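Local coordinates for polycomb protein Pcl (Drosophila melanogaster, PDB 5OQD) that serves as a Polycomb group chromatin regulator, working within the Esc/E(z) histone H3 methyltransferase complex to establish repression of homeotic genes in the early embryo, at residues Met42-Lys47 / Lys183-Pro188. Numbering follows the deposited sequence.
Sequences MLQCCK and KVFLEP. With ZN (zinc ion), chain L.
L186 N donates a hydrogen bond to C46 O at 3.3 Å, the one conventional backbone hydrogen bond between segments 42-47 and 183-188. Two waters extend it: one donates to Q44 O and V184 O, while the other sits between K47 O and L186 O, 3.0 Å from the former and 3.1 Å from the latter.

Among the polar side chains, K47 has the length its place requires. Its extended chain runs past L186 CB, and NZ donates to P188 O at 3.2 Å and also to the carbonyl of E190. An alanine here would probably leave the carbonyls of P188 and E190 without their ammonium partner and that loop less firmly held. Q44, with CG anti to the backbone N (chi1 -175°), extends toward K183; OE1 accepts from K183 NZ at a doubtfully short separation, while NE2 is held by R49 O. The Q44 amide stands nearly upright to the F185 ring, 80° between planes, with CD at the ring's edge, and R49 makes a cation-pi contact with that ring.

Apolar contact centres on C46, whose CB lies 4.3 Å from L186 CD1 and 4.4 Å from V184 CG1; L197 and F201 pack against both aliphatic residues.

Next to C46, C45 turns away and binds zinc with C48, C75 and C78. The loop 183-188 thus packs against the C45-to-C48 zinc-binding turn of a PHD finger, the second in Polycomblike.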
loop_
_atom_site.group_PDB
_atom_site.type_symbol
_atom_site.label_atom_id
_atom_site.label_comp_id
_atom_site.label_asym_id
_atom_site.label_seq_id
_atom_site.Cartn_x
_atom_site.Cartn_y
_atom_site.Cartn_z
ATOM N N MET B 42 -8.839 4.021 5.453
ATOM C CA MET B 42 -8.920 5.478 5.503
ATOM C C MET B 42 -8.024 6.104 4.441
ATOM O O MET B 42 -6.891 5.669 4.239
ATOM C CB MET B 42 -8.537 6.005 6.887
ATOM C CG MET B 42 -9.599 5.803 7.953
ATOM S SD MET B 42 -9.268 6.769 9.435
ATOM C CE MET B 42 -9.577 8.428 8.829
ATOM N N LEU B 43 -8.538 7.124 3.762
ATOM C CA LEU B 43 -7.763 7.825 2.748
ATOM C C LEU B 43 -7.694 9.319 3.043
ATOM O O LEU B 43 -8.581 9.879 3.689
ATOM C CB LEU B 43 -8.357 7.587 1.357
ATOM C CG LEU B 43 -8.307 6.150 0.830
ATOM C CD1 LEU B 43 -8.895 6.073 -0.570
ATOM C CD2 LEU B 43 -6.881 5.616 0.848
ATOM N N GLN B 44 -6.632 9.957 2.564
ATOM C CA GLN B 44 -6.433 11.386 2.767
ATOM C C GLN B 44 -6.637 12.144 1.460
ATOM O O GLN B 44 -6.035 11.802 0.439
ATOM C CB GLN B 44 -5.034 11.653 3.321
ATOM C CG GLN B 44 -4.762 13.106 3.682
ATOM C CD GLN B 44 -3.336 13.322 4.146
ATOM O OE1 GLN B 44 -2.423 12.602 3.737
ATOM N NE2 GLN B 44 -3.134 14.314 5.002
ATOM N N CYS B 45 -7.492 13.162 1.488
ATOM C CA CYS B 45 -7.725 13.993 0.313
ATOM C C CYS B 45 -6.430 14.677 -0.117
ATOM O O CYS B 45 -5.648 15.125 0.722
ATOM C CB CYS B 45 -8.809 15.034 0.594
ATOM S SG CYS B 45 -9.214 16.115 -0.808
ATOM N N CYS B 46 -6.143 14.678 -1.407
ATOM C CA CYS B 46 -4.983 15.407 -1.882
ATOM C C CYS B 46 -5.078 16.927 -1.745
ATOM O O CYS B 46 -4.100 17.569 -1.423
ATOM C CB CYS B 46 -4.591 14.991 -3.302
ATOM S SG CYS B 46 -5.879 15.079 -4.553
ATOM N N LYS B 47 -6.223 17.509 -2.069
ATOM C CA LYS B 47 -6.412 18.952 -1.906
ATOM C C LYS B 47 -6.580 19.587 -0.506
ATOM O O LYS B 47 -5.920 20.565 -0.195
ATOM C CB LYS B 47 -7.477 19.453 -2.876
ATOM C CG LYS B 47 -6.947 19.569 -4.293
ATOM C CD LYS B 47 -8.036 19.906 -5.287
ATOM C CE LYS B 47 -7.436 20.339 -6.607
ATOM N NZ LYS B 47 -8.485 20.754 -7.569
ATOM N N LYS B 183 3.300 10.714 -0.774
ATOM C CA LYS B 183 2.270 11.697 -0.471
ATOM C C LYS B 183 1.945 12.546 -1.690
ATOM O O LYS B 183 2.842 13.046 -2.369
ATOM C CB LYS B 183 2.708 12.597 0.685
ATOM C CG LYS B 183 2.502 11.990 2.057
ATOM C CD LYS B 183 1.047 12.055 2.488
ATOM C CE LYS B 183 0.915 11.792 3.979
ATOM N NZ LYS B 183 -0.479 11.468 4.382
ATOM N N VAL B 184 0.656 12.705 -1.959
ATOM C CA VAL B 184 0.205 13.523 -3.074
ATOM C C VAL B 184 -0.591 14.722 -2.568
ATOM O O VAL B 184 -1.736 14.581 -2.139
ATOM C CB VAL B 184 -0.656 12.711 -4.058
ATOM C CG1 VAL B 184 -0.934 13.519 -5.311
ATOM C CG2 VAL B 184 0.041 11.408 -4.411
ATOM N N PHE B 185 0.029 15.898 -2.607
ATOM C CA PHE B 185 -0.640 17.136 -2.216
ATOM C C PHE B 185 -0.749 18.088 -3.404
ATOM O O PHE B 185 0.263 18.547 -3.936
ATOM C CB PHE B 185 0.101 17.818 -1.062
ATOM C CG PHE B 185 -0.068 17.130 0.264
ATOM C CD1 PHE B 185 -1.225 16.428 0.551
ATOM C CD2 PHE B 185 0.930 17.188 1.225
ATOM C CE1 PHE B 185 -1.383 15.791 1.769
ATOM C CE2 PHE B 185 0.776 16.556 2.446
ATOM C CZ PHE B 185 -0.380 15.854 2.715
ATOM N N LEU B 186 -1.978 18.373 -3.819
ATOM C CA LEU B 186 -2.216 19.299 -4.920
ATOM C C LEU B 186 -2.595 20.679 -4.405
ATOM O O LEU B 186 -3.138 20.812 -3.308
ATOM C CB LEU B 186 -3.319 18.772 -5.843
ATOM C CG LEU B 186 -2.919 17.911 -7.045
ATOM C CD1 LEU B 186 -2.267 16.617 -6.599
ATOM C CD2 LEU B 186 -4.128 17.627 -7.923
ATOM N N GLU B 187 -2.301 21.706 -5.195
ATOM C CA GLU B 187 -2.810 23.039 -4.914
ATOM C C GLU B 187 -4.292 23.052 -5.269
ATOM O O GLU B 187 -4.709 22.368 -6.205
ATOM C CB GLU B 187 -2.036 24.105 -5.696
ATOM C CG GLU B 187 -0.573 24.234 -5.291
ATOM C CD GLU B 187 -0.396 24.668 -3.847
ATOM O OE1 GLU B 187 0.615 24.275 -3.227
ATOM O OE2 GLU B 187 -1.263 25.406 -3.331
ATOM N N PRO B 188 -5.096 23.821 -4.517
ATOM C CA PRO B 188 -6.557 23.811 -4.674
ATOM C C PRO B 188 -7.040 24.161 -6.081
ATOM O O PRO B 188 -8.116 23.719 -6.483
ATOM C CB PRO B 188 -7.023 24.874 -3.669
ATOM C CG PRO B 188 -5.819 25.715 -3.399
ATOM C CD PRO B 188 -4.664 24.771 -3.479
HETATM ZN ZN ZN L . -10.838 17.617 0.246
HETATM O O HOH W 1 -3.151 12.798 -0.590
HETATM O O HOH W 2 -2.952 20.496 -0.239
#